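Local coordinates for uncharacterized protein (Parabacteroides merdae, PDB 4MXN) that is uncharacterized but, as a putative member of glycosyl hydrolase family 28 with a pectate-lyase-like fold, probably acts on glycosidic bonds of polysaccharides, at residues A[53-59]-A[73-79]; A[161-167]-A[184-190]. All blocks are in the same frame, centred on the assembly; numbering follows the deposited sequence.

How the interactions relate
Both contacts are rungs between neighbouring turns of a right-handed parallel beta-helix, the fold of family 28 glycosyl hydrolases. Interaction 1 (53-59 with 73-79) comes first along the chain, near its N-terminal end, and closes before interaction 2 (161-167 with 184-190) opens; their centres lie about 15 Å apart. Strand 111-114 pairs with 74-78 and with 159-162, so it links the two contacts through continuous parallel pairing. On the outer surface they meet directly: Arg77 NH1 makes a weak hydrogen bond to Gln163 OE1 and a long, weak ion pair with Glu162 OE2. Together they show the same stacking of strands repeated along the helix axis, with an apolar interior and a largely polar outer surface.

Interaction 1 of 2, residues A[53-59]-A[73-79]; sequences GGRLIFY and NVTIRIE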
ATOM      1  N   GLY A  53      -6.264  -7.335 -18.391  1.00 32.88           N
ATOM      2  CA  GLY A  53      -6.733  -6.859 -17.100  1.00 31.42           C
ATOM      3  C   GLY A  53      -7.745  -7.730 -16.393  1.00 33.66           C
ATOM      4  O   GLY A  53      -8.166  -8.765 -16.917  1.00 31.94           O
ATOM      5  N   GLY A  54      -8.082  -7.313 -15.172  1.00 28.34           N
ATOM      6  CA  GLY A  54      -9.005  -8.022 -14.298  1.00 27.54           C
ATOM      7  C   GLY A  54      -8.635  -7.859 -12.844  1.00 29.16           C
ATOM      8  O   GLY A  54      -7.896  -6.935 -12.489  1.00 27.86           O
ATOM      9  N   ARG A  55      -9.154  -8.749 -11.983  1.00 25.94           N
ATOM     10  CA  ARG A  55      -8.922  -8.630 -10.550  1.00 24.02           C
ATOM     11  C   ARG A  55      -8.273  -9.869  -9.947  1.00 25.27           C
ATOM     12  O   ARG A  55      -8.613 -10.992 -10.308  1.00 24.78           O
ATOM     13  CB  ARG A  55     -10.236  -8.318  -9.812  1.00 25.82           C
ATOM     14  CG  ARG A  55     -10.993  -7.091 -10.379  1.00 32.31           C
ATOM     15  CD  ARG A  55     -12.132  -6.622  -9.490  1.00 31.70           C
ATOM     16  NE  ARG A  55     -13.152  -7.657  -9.318  1.00 28.47           N
ATOM     17  CZ  ARG A  55     -14.243  -7.521  -8.575  1.00 43.43           C
ATOM     18  NH1 ARG A  55     -14.475  -6.386  -7.921  1.00 29.88           N
ATOM     19  NH2 ARG A  55     -15.112  -8.517  -8.477  1.00 36.17           N
ATOM     20  N   LEU A  56      -7.295  -9.647  -9.044  1.00 21.27           N
ATOM     21  CA  LEU A  56      -6.648 -10.717  -8.289  1.00 21.62           C
ATOM     22  C   LEU A  56      -7.299 -10.748  -6.912  1.00 25.10           C
ATOM     23  O   LEU A  56      -7.213  -9.764  -6.181  1.00 23.02           O
ATOM     24  CB  LEU A  56      -5.122 -10.525  -8.198  1.00 20.69           C
ATOM     25  CG  LEU A  56      -4.322 -11.684  -7.594  1.00 23.34           C
ATOM     26  CD1 LEU A  56      -4.563 -13.020  -8.341  1.00 23.87           C
ATOM     27  CD2 LEU A  56      -2.847 -11.356  -7.577  1.00 22.12           C
ATOM     28  N   ILE A  57      -7.981 -11.866  -6.580  1.00 24.90           N
ATOM     29  CA  ILE A  57      -8.764 -11.978  -5.347  1.00 25.37           C
ATOM     30  C   ILE A  57      -8.084 -12.809  -4.270  1.00 29.01           C
ATOM     31  O   ILE A  57      -7.837 -14.001  -4.469  1.00 30.00           O
ATOM     32  CB  ILE A  57     -10.189 -12.561  -5.627  1.00 29.05           C
ATOM     33  CG1 ILE A  57     -10.893 -11.969  -6.889  1.00 29.32           C
ATOM     34  CG2 ILE A  57     -11.093 -12.558  -4.362  1.00 30.27           C
ATOM     35  CD1 ILE A  57     -11.247 -10.508  -6.898  1.00 27.31           C
ATOM     36  N   PHE A  58      -7.881 -12.187  -3.103  1.00 25.49           N
ATOM     37  CA  PHE A  58      -7.359 -12.821  -1.881  1.00 25.05           C
ATOM     38  C   PHE A  58      -8.593 -13.045  -1.021  1.00 30.98           C
ATOM     39  O   PHE A  58      -9.138 -12.067  -0.506  1.00 28.65           O
ATOM     40  CB  PHE A  58      -6.305 -11.915  -1.187  1.00 24.35           C
ATOM     41  CG  PHE A  58      -5.004 -11.727  -1.929  1.00 23.20           C
ATOM     42  CD1 PHE A  58      -4.913 -10.844  -2.996  1.00 23.27           C
ATOM     43  CD2 PHE A  58      -3.856 -12.407  -1.535  1.00 23.44           C
ATOM     44  CE1 PHE A  58      -3.709 -10.677  -3.684  1.00 23.93           C
ATOM     45  CE2 PHE A  58      -2.649 -12.232  -2.221  1.00 25.39           C
ATOM     46  CZ  PHE A  58      -2.583 -11.355  -3.285  1.00 22.80           C
ATOM     47  N   TYR A  59      -9.117 -14.283  -0.936  1.00 32.26           N
ATOM     48  CA  TYR A  59     -10.419 -14.446  -0.284  1.00 35.62           C
ATOM     49  C   TYR A  59     -10.409 -14.541   1.245  1.00 41.73           C
ATOM     50  O   TYR A  59     -11.273 -13.906   1.858  1.00 42.01           O
ATOM     51  CB  TYR A  59     -11.243 -15.612  -0.871  1.00 40.06           C
ATOM     52  CG  TYR A  59     -12.595 -15.163  -1.395  1.00 45.37           C
ATOM     53  CD1 TYR A  59     -13.413 -14.317  -0.646  1.00 47.58           C
ATOM     54  CD2 TYR A  59     -13.053 -15.573  -2.644  1.00 47.97           C
ATOM     55  CE1 TYR A  59     -14.644 -13.877  -1.134  1.00 48.72           C
ATOM     56  CE2 TYR A  59     -14.288 -15.144  -3.142  1.00 50.08           C
ATOM     57  CZ  TYR A  59     -15.084 -14.306  -2.376  1.00 59.56           C
ATOM     58  OH  TYR A  59     -16.306 -13.883  -2.852  1.00 64.68           O
ATOM     59  N   ASN A  73      -4.390  -2.076 -15.548  1.00 21.56           N
ATOM     60  CA  ASN A  73      -5.677  -2.765 -15.703  1.00 22.48           C
ATOM     61  C   ASN A  73      -5.870  -3.897 -14.691  1.00 25.70           C
ATOM     62  O   ASN A  73      -6.797  -4.695 -14.844  1.00 25.25           O
ATOM     63  CB  ASN A  73      -5.882  -3.264 -17.143  1.00 22.42           C
ATOM     64  CG  ASN A  73      -5.730  -2.156 -18.139  1.00 35.81           C
ATOM     65  OD1 ASN A  73      -6.339  -1.095 -18.003  1.00 31.69           O
ATOM     66  ND2 ASN A  73      -4.859  -2.341 -19.105  1.00 29.41           N
ATOM     67  N   VAL A  74      -5.071  -3.902 -13.613  1.00 19.93           N
ATOM     68  CA  VAL A  74      -5.176  -4.904 -12.557  1.00 20.57           C
ATOM     69  C   VAL A  74      -5.642  -4.243 -11.273  1.00 23.03           C
ATOM     70  O   VAL A  74      -5.162  -3.174 -10.921  1.00 21.12           O
ATOM     71  CB  VAL A  74      -3.847  -5.682 -12.328  1.00 25.82           C
ATOM     72  CG1 VAL A  74      -3.987  -6.740 -11.225  1.00 25.35           C
ATOM     73  CG2 VAL A  74      -3.349  -6.324 -13.624  1.00 26.71           C
ATOM     74  N   THR A  75      -6.576  -4.893 -10.589  1.00 20.93           N
ATOM     75  CA  THR A  75      -7.075  -4.529  -9.272  1.00 19.84           C
ATOM     76  C   THR A  75      -6.788  -5.695  -8.338  1.00 24.78           C
ATOM     77  O   THR A  75      -7.076  -6.843  -8.674  1.00 24.33           O
ATOM     78  CB  THR A  75      -8.572  -4.158  -9.326  1.00 27.14           C
ATOM     79  OG1 THR A  75      -8.692  -2.893  -9.972  1.00 22.14           O
ATOM     80  CG2 THR A  75      -9.207  -4.049  -7.923  1.00 24.98           C
ATOM     81  N   ILE A  76      -6.222  -5.402  -7.166  1.00 22.85           N
ATOM     82  CA  ILE A  76      -5.982  -6.400  -6.137  1.00 22.80           C
ATOM     83  C   ILE A  76      -7.095  -6.260  -5.118  1.00 24.59           C
ATOM     84  O   ILE A  76      -7.319  -5.170  -4.598  1.00 23.80           O
ATOM     85  CB  ILE A  76      -4.563  -6.270  -5.499  1.00 26.37           C
ATOM     86  CG1 ILE A  76      -3.474  -6.820  -6.471  1.00 26.75           C
ATOM     87  CG2 ILE A  76      -4.504  -6.990  -4.121  1.00 28.01           C
ATOM     88  CD1 ILE A  76      -2.005  -6.430  -6.103  1.00 24.73           C
ATOM     89  N   ARG A  77      -7.803  -7.358  -4.838  1.00 21.63           N
ATOM     90  CA  ARG A  77      -8.855  -7.351  -3.832  1.00 21.70           C
ATOM     91  C   ARG A  77      -8.423  -8.181  -2.639  1.00 23.79           C
ATOM     92  O   ARG A  77      -8.137  -9.362  -2.793  1.00 23.05           O
ATOM     93  CB  ARG A  77     -10.187  -7.905  -4.399  1.00 24.50           C
ATOM     94  CG  ARG A  77     -10.743  -7.165  -5.631  1.00 32.54           C
ATOM     95  CD  ARG A  77     -11.761  -6.115  -5.299  1.00 25.34           C
ATOM     96  NE  ARG A  77     -12.776  -6.584  -4.347  1.00 25.53           N
ATOM     97  CZ  ARG A  77     -13.607  -5.771  -3.711  1.00 37.64           C
ATOM     98  NH1 ARG A  77     -13.575  -4.463  -3.946  1.00 28.71           N
ATOM     99  NH2 ARG A  77     -14.481  -6.258  -2.838  1.00 31.23           N
ATOM    100  N   ILE A  78      -8.395  -7.572  -1.454  1.00 20.46           N
ATOM    101  CA  ILE A  78      -8.091  -8.258  -0.186  1.00 19.81           C
ATOM    102  C   ILE A  78      -9.431  -8.326   0.521  1.00 23.47           C
ATOM    103  O   ILE A  78      -9.888  -7.324   1.053  1.00 21.56           O
ATOM    104  CB  ILE A  78      -6.968  -7.550   0.626  1.00 23.03           C
ATOM    105  CG1 ILE A  78      -5.701  -7.384  -0.266  1.00 25.07           C
ATOM    106  CG2 ILE A  78      -6.622  -8.375   1.892  1.00 23.24           C
ATOM    107  CD1 ILE A  78      -4.985  -6.143  -0.060  1.00 35.84           C
ATOM    108  N   GLU A  79     -10.122  -9.473   0.431  1.00 20.60           N
ATOM    109  CA  GLU A  79     -11.481  -9.539   0.957  1.00 21.08           C
ATOM    110  C   GLU A  79     -11.498  -9.591   2.483  1.00 24.77           C
ATOM    111  O   GLU A  79     -10.461  -9.832   3.098  1.00 21.69           O
ATOM    112  CB  GLU A  79     -12.270 -10.709   0.350  1.00 22.70           C
ATOM    113  CG  GLU A  79     -12.356 -10.685  -1.175  1.00 35.55           C
ATOM    114  CD  GLU A  79     -13.041  -9.527  -1.883  1.00 55.36           C
ATOM    115  OE1 GLU A  79     -13.801  -8.766  -1.238  1.00 54.46           O
ATOM    116  OE2 GLU A  79     -12.834  -9.403  -3.111  1.00 46.63           O
TER
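Strands 54-58 and 74-78 are neighbouring rungs of the parallel beta-helix, running in register at an axis separation of 4.7 Å. Six backbone hydrogen bonds join them, from Gly54 N to Asn73 O at one end to Glu79 N and Phe58 O at the other. At Gly53 a CB would run into Asn73 O, and the backbone angles of Gly53 and Gly54 would press any CB against the preceding carbonyl oxygen. The face carrying Leu56, Phe58, Ile76 and Ile78 is apolar. Phe58 sets CE1 3.8 Å from Ile76 CG2, while Arg77 O lies in plane at the ring edge; Tyr63 makes an edge-to-face contact with the same ring, and helix 38-50 packs against Leu56 and Phe58. The opposite face carries Arg55, Ile57, Thr75 and Arg77. Arg55 and Arg77 lie side by side, their guanidinium planes 29° apart, with Arg55 NH1 3.8 Å from Arg77 CD and over one face of the Arg77 guanidinium. Each charge has an acidic mate: Arg55 NE pairs with Asp21, and Arg77 grips Glu79 side-on, NE to OE2 and NH2 to OE1, both at 3.1 Å. Bends at chi2 (-95°) and chi3 (-47°) swing the Arg77 guanidinium along its own strand toward Glu79, two residues on. Were Arg77 cut back to an alanine, the Glu79 carboxylate would probably lose its two-nitrogen partner and Ile57 CD1 the methylenes packed on it. That packing is close, with Arg77 CG 3.6 Å from Ile57 CD1.

Interaction 2 of 2, residues A[161-167]-A[184-190]; sequences IEQVTLQ and VDKVVVN
Val187 puts its two methyls against different residues of the preceding turn of the parallel beta-helix: CG2 meets Ile161 CG2 at 3.9 Å, and CG1 meets Leu166 CD1 at 3.8 Å. A chi1 of 173° turns CG1 away from the backbone N and also brings it 3.5 Å from Val164 O. Around this apolar contact the two chains run parallel as successive rungs, each interrupted between two short strand pieces. Before the break, Ile161 O accepts from Asp185 N and Asp185 O from Gln163 N; after it, Val164 O, Val188 O and Leu166 O carry the pairing on, the bond from Leu166 N to Val188 O being 2.7 Å long and nearly straight (171°). Gln163 and Val164 on one rung, and Lys186 and Val187 on the other, form the break, where positive phi at Gln163 and Lys186 turns the chain. On the face with Thr165 and Asn190, the Thr165 methyl CG2 sits 3.4 Å from Asn190 ND2, and Thr165 OG1 lies beside Val188 CB.

Farther out, side chains of strands 151-154 and 174-177, in another sheet of the helix, meet Ile161 and Leu166 in the interior. Strand 118-120, which pairs with 165-167, lies against Thr165 and Gln167, and Gly115 N holds Gln163 OE1. At the end nearest Val184, a water donates to both Ile161 O, at 2.8 Å, and Asp185 OD1, bridging backbone to carboxylate.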
ATOM      1  N   ILE A 161      -8.587   3.268  -4.948  1.00 17.77           N
ATOM      2  CA  ILE A 161      -8.279   2.633  -3.661  1.00 17.41           C
ATOM      3  C   ILE A 161      -9.547   2.675  -2.837  1.00 22.94           C
ATOM      4  O   ILE A 161     -10.128   3.748  -2.696  1.00 22.89           O
ATOM      5  CB  ILE A 161      -7.078   3.304  -2.908  1.00 20.15           C
ATOM      6  CG1 ILE A 161      -5.826   3.529  -3.804  1.00 21.11           C
ATOM      7  CG2 ILE A 161      -6.728   2.555  -1.582  1.00 20.21           C
ATOM      8  CD1 ILE A 161      -5.113   2.283  -4.372  1.00 25.25           C
ATOM      9  N   GLU A 162      -9.991   1.531  -2.296  1.00 22.53           N
ATOM     10  CA  GLU A 162     -11.197   1.525  -1.462  1.00 22.01           C
ATOM     11  C   GLU A 162     -11.216   0.403  -0.426  1.00 23.20           C
ATOM     12  O   GLU A 162     -10.541  -0.618  -0.594  1.00 21.32           O
ATOM     13  CB  GLU A 162     -12.472   1.430  -2.337  1.00 23.81           C
ATOM     14  CG  GLU A 162     -12.613   0.158  -3.169  1.00 25.76           C
ATOM     15  CD  GLU A 162     -13.956  -0.033  -3.852  1.00 41.28           C
ATOM     16  OE1 GLU A 162     -14.829   0.863  -3.754  1.00 37.52           O
ATOM     17  OE2 GLU A 162     -14.132  -1.091  -4.493  1.00 29.66           O
ATOM     18  N   GLN A 163     -12.005   0.617   0.647  1.00 18.88           N
ATOM     19  CA  GLN A 163     -12.443  -0.308   1.707  1.00 19.33           C
ATOM     20  C   GLN A 163     -11.360  -0.913   2.588  1.00 23.70           C
ATOM     21  O   GLN A 163     -11.675  -1.329   3.708  1.00 22.08           O
ATOM     22  CB  GLN A 163     -13.212  -1.501   1.093  1.00 21.24           C
ATOM     23  CG  GLN A 163     -14.380  -1.150   0.172  1.00 24.06           C
ATOM     24  CD  GLN A 163     -14.843  -2.398  -0.536  1.00 36.32           C
ATOM     25  OE1 GLN A 163     -14.133  -2.964  -1.389  1.00 29.35           O
ATOM     26  NE2 GLN A 163     -16.029  -2.872  -0.176  1.00 22.67           N
ATOM     27  N   VAL A 164     -10.131  -1.070   2.066  1.00 19.89           N
ATOM     28  CA  VAL A 164      -9.047  -1.753   2.791  1.00 19.67           C
ATOM     29  C   VAL A 164      -8.685  -1.075   4.130  1.00 20.85           C
ATOM     30  O   VAL A 164      -8.875   0.123   4.306  1.00 19.09           O
ATOM     31  CB  VAL A 164      -7.761  -1.943   1.928  1.00 23.48           C
ATOM     32  CG1 VAL A 164      -7.987  -2.947   0.806  1.00 23.58           C
ATOM     33  CG2 VAL A 164      -7.233  -0.609   1.374  1.00 22.89           C
ATOM     34  N   THR A 165      -8.178  -1.878   5.061  1.00 18.10           N
ATOM     35  CA  THR A 165      -7.636  -1.405   6.326  1.00 18.75           C
ATOM     36  C   THR A 165      -6.124  -1.444   6.145  1.00 20.93           C
ATOM     37  O   THR A 165      -5.568  -2.493   5.825  1.00 20.61           O
ATOM     38  CB  THR A 165      -8.171  -2.214   7.527  1.00 19.09           C
ATOM     39  OG1 THR A 165      -9.558  -1.877   7.735  1.00 21.07           O
ATOM     40  CG2 THR A 165      -7.388  -1.926   8.807  1.00 23.19           C
ATOM     41  N   LEU A 166      -5.473  -0.286   6.297  1.00 17.63           N
ATOM     42  CA  LEU A 166      -4.020  -0.140   6.174  1.00 17.20           C
ATOM     43  C   LEU A 166      -3.500  -0.089   7.588  1.00 21.02           C
ATOM     44  O   LEU A 166      -3.810   0.844   8.333  1.00 21.39           O
ATOM     45  CB  LEU A 166      -3.685   1.133   5.351  1.00 17.47           C
ATOM     46  CG  LEU A 166      -4.225   1.118   3.911  1.00 20.70           C
ATOM     47  CD1 LEU A 166      -3.908   2.398   3.193  1.00 20.89           C
ATOM     48  CD2 LEU A 166      -3.687  -0.092   3.138  1.00 22.15           C
ATOM     49  N   GLN A 167      -2.800  -1.136   7.995  1.00 16.36           N
ATOM     50  CA  GLN A 167      -2.407  -1.258   9.386  1.00 15.91           C
ATOM     51  C   GLN A 167      -0.913  -1.347   9.612  1.00 20.34           C
ATOM     52  O   GLN A 167      -0.219  -2.170   9.005  1.00 19.87           O
ATOM     53  CB  GLN A 167      -3.084  -2.508   9.960  1.00 17.32           C
ATOM     54  CG  GLN A 167      -2.750  -2.866  11.408  1.00 26.52           C
ATOM     55  CD  GLN A 167      -3.577  -4.043  11.851  1.00 42.47           C
ATOM     56  OE1 GLN A 167      -4.788  -3.946  12.044  1.00 38.64           O
ATOM     57  NE2 GLN A 167      -2.957  -5.193  11.944  1.00 30.71           N
ATOM     58  N   VAL A 184      -9.760   7.593  -3.242  1.00 21.98           N
ATOM     59  CA  VAL A 184      -9.497   6.811  -2.010  1.00 20.70           C
ATOM     60  C   VAL A 184     -10.794   6.851  -1.212  1.00 24.58           C
ATOM     61  O   VAL A 184     -11.163   7.908  -0.700  1.00 25.76           O
ATOM     62  CB  VAL A 184      -8.270   7.326  -1.203  1.00 23.46           C
ATOM     63  CG1 VAL A 184      -7.943   6.388  -0.053  1.00 21.90           C
ATOM     64  CG2 VAL A 184      -7.044   7.518  -2.101  1.00 23.30           C
ATOM     65  N   ASP A 185     -11.520   5.732  -1.170  1.00 20.82           N
ATOM     66  CA  ASP A 185     -12.848   5.679  -0.564  1.00 20.45           C
ATOM     67  C   ASP A 185     -12.989   4.642   0.542  1.00 22.65           C
ATOM     68  O   ASP A 185     -12.646   3.491   0.324  1.00 22.69           O
ATOM     69  CB  ASP A 185     -13.890   5.365  -1.660  1.00 22.60           C
ATOM     70  CG  ASP A 185     -14.234   6.537  -2.548  1.00 33.31           C
ATOM     71  OD1 ASP A 185     -13.522   6.755  -3.539  1.00 30.51           O
ATOM     72  OD2 ASP A 185     -15.226   7.236  -2.248  1.00 44.29           O
ATOM     73  N   LYS A 186     -13.551   5.027   1.708  1.00 20.27           N
ATOM     74  CA  LYS A 186     -13.841   4.114   2.846  1.00 19.51           C
ATOM     75  C   LYS A 186     -12.571   3.345   3.338  1.00 22.22           C
ATOM     76  O   LYS A 186     -12.657   2.199   3.787  1.00 22.81           O
ATOM     77  CB  LYS A 186     -14.976   3.118   2.467  1.00 19.85           C
ATOM     78  CG  LYS A 186     -16.252   3.801   1.953  1.00 25.88           C
ATOM     79  CD  LYS A 186     -17.158   2.836   1.181  1.00 33.13           C
ATOM     80  CE  LYS A 186     -18.271   3.557   0.457  1.00 38.66           C
ATOM     81  NZ  LYS A 186     -17.817   4.099  -0.850  1.00 38.48           N
ATOM     82  N   VAL A 187     -11.406   3.995   3.263  1.00 17.52           N
ATOM     83  CA  VAL A 187     -10.159   3.353   3.697  1.00 16.93           C
ATOM     84  C   VAL A 187      -9.955   3.645   5.191  1.00 19.53           C
ATOM     85  O   VAL A 187     -10.300   4.716   5.665  1.00 19.03           O
ATOM     86  CB  VAL A 187      -8.928   3.767   2.828  1.00 19.87           C
ATOM     87  CG1 VAL A 187      -7.608   3.226   3.400  1.00 17.97           C
ATOM     88  CG2 VAL A 187      -9.094   3.298   1.382  1.00 20.14           C
ATOM     89  N   VAL A 188      -9.451   2.671   5.930  1.00 17.44           N
ATOM     90  CA  VAL A 188      -9.185   2.836   7.353  1.00 18.08           C
ATOM     91  C   VAL A 188      -7.667   2.742   7.533  1.00 24.14           C
ATOM     92  O   VAL A 188      -7.062   1.780   7.052  1.00 24.29           O
ATOM     93  CB  VAL A 188      -9.949   1.802   8.228  1.00 22.55           C
ATOM     94  CG1 VAL A 188      -9.493   1.854   9.697  1.00 23.13           C
ATOM     95  CG2 VAL A 188     -11.477   1.977   8.109  1.00 22.32           C
ATOM     96  N   VAL A 189      -7.047   3.754   8.182  1.00 19.93           N
ATOM     97  CA  VAL A 189      -5.611   3.686   8.482  1.00 17.98           C
ATOM     98  C   VAL A 189      -5.474   3.483   9.994  1.00 23.13           C
ATOM     99  O   VAL A 189      -5.924   4.334  10.768  1.00 22.93           O
ATOM    100  CB  VAL A 189      -4.755   4.881   7.972  1.00 20.03           C
ATOM    101  CG1 VAL A 189      -3.290   4.702   8.355  1.00 19.78           C
ATOM    102  CG2 VAL A 189      -4.889   5.065   6.459  1.00 18.88           C
ATOM    103  N   ASN A 190      -4.912   2.322  10.402  1.00 20.65           N
ATOM    104  CA  ASN A 190      -4.664   1.988  11.810  1.00 21.58           C
ATOM    105  C   ASN A 190      -3.179   2.142  12.045  1.00 23.46           C
ATOM    106  O   ASN A 190      -2.394   1.474  11.387  1.00 23.14           O
ATOM    107  CB  ASN A 190      -5.173   0.591  12.177  1.00 23.15           C
ATOM    108  CG  ASN A 190      -6.677   0.487  12.236  1.00 40.15           C
ATOM    109  OD1 ASN A 190      -7.375   1.419  12.629  1.00 30.89           O
ATOM    110  ND2 ASN A 190      -7.205  -0.683  11.940  1.00 35.30           N
TER
HETATM  111  O   HOH W   1     -11.949   4.805  -4.541  1.00 23.03           O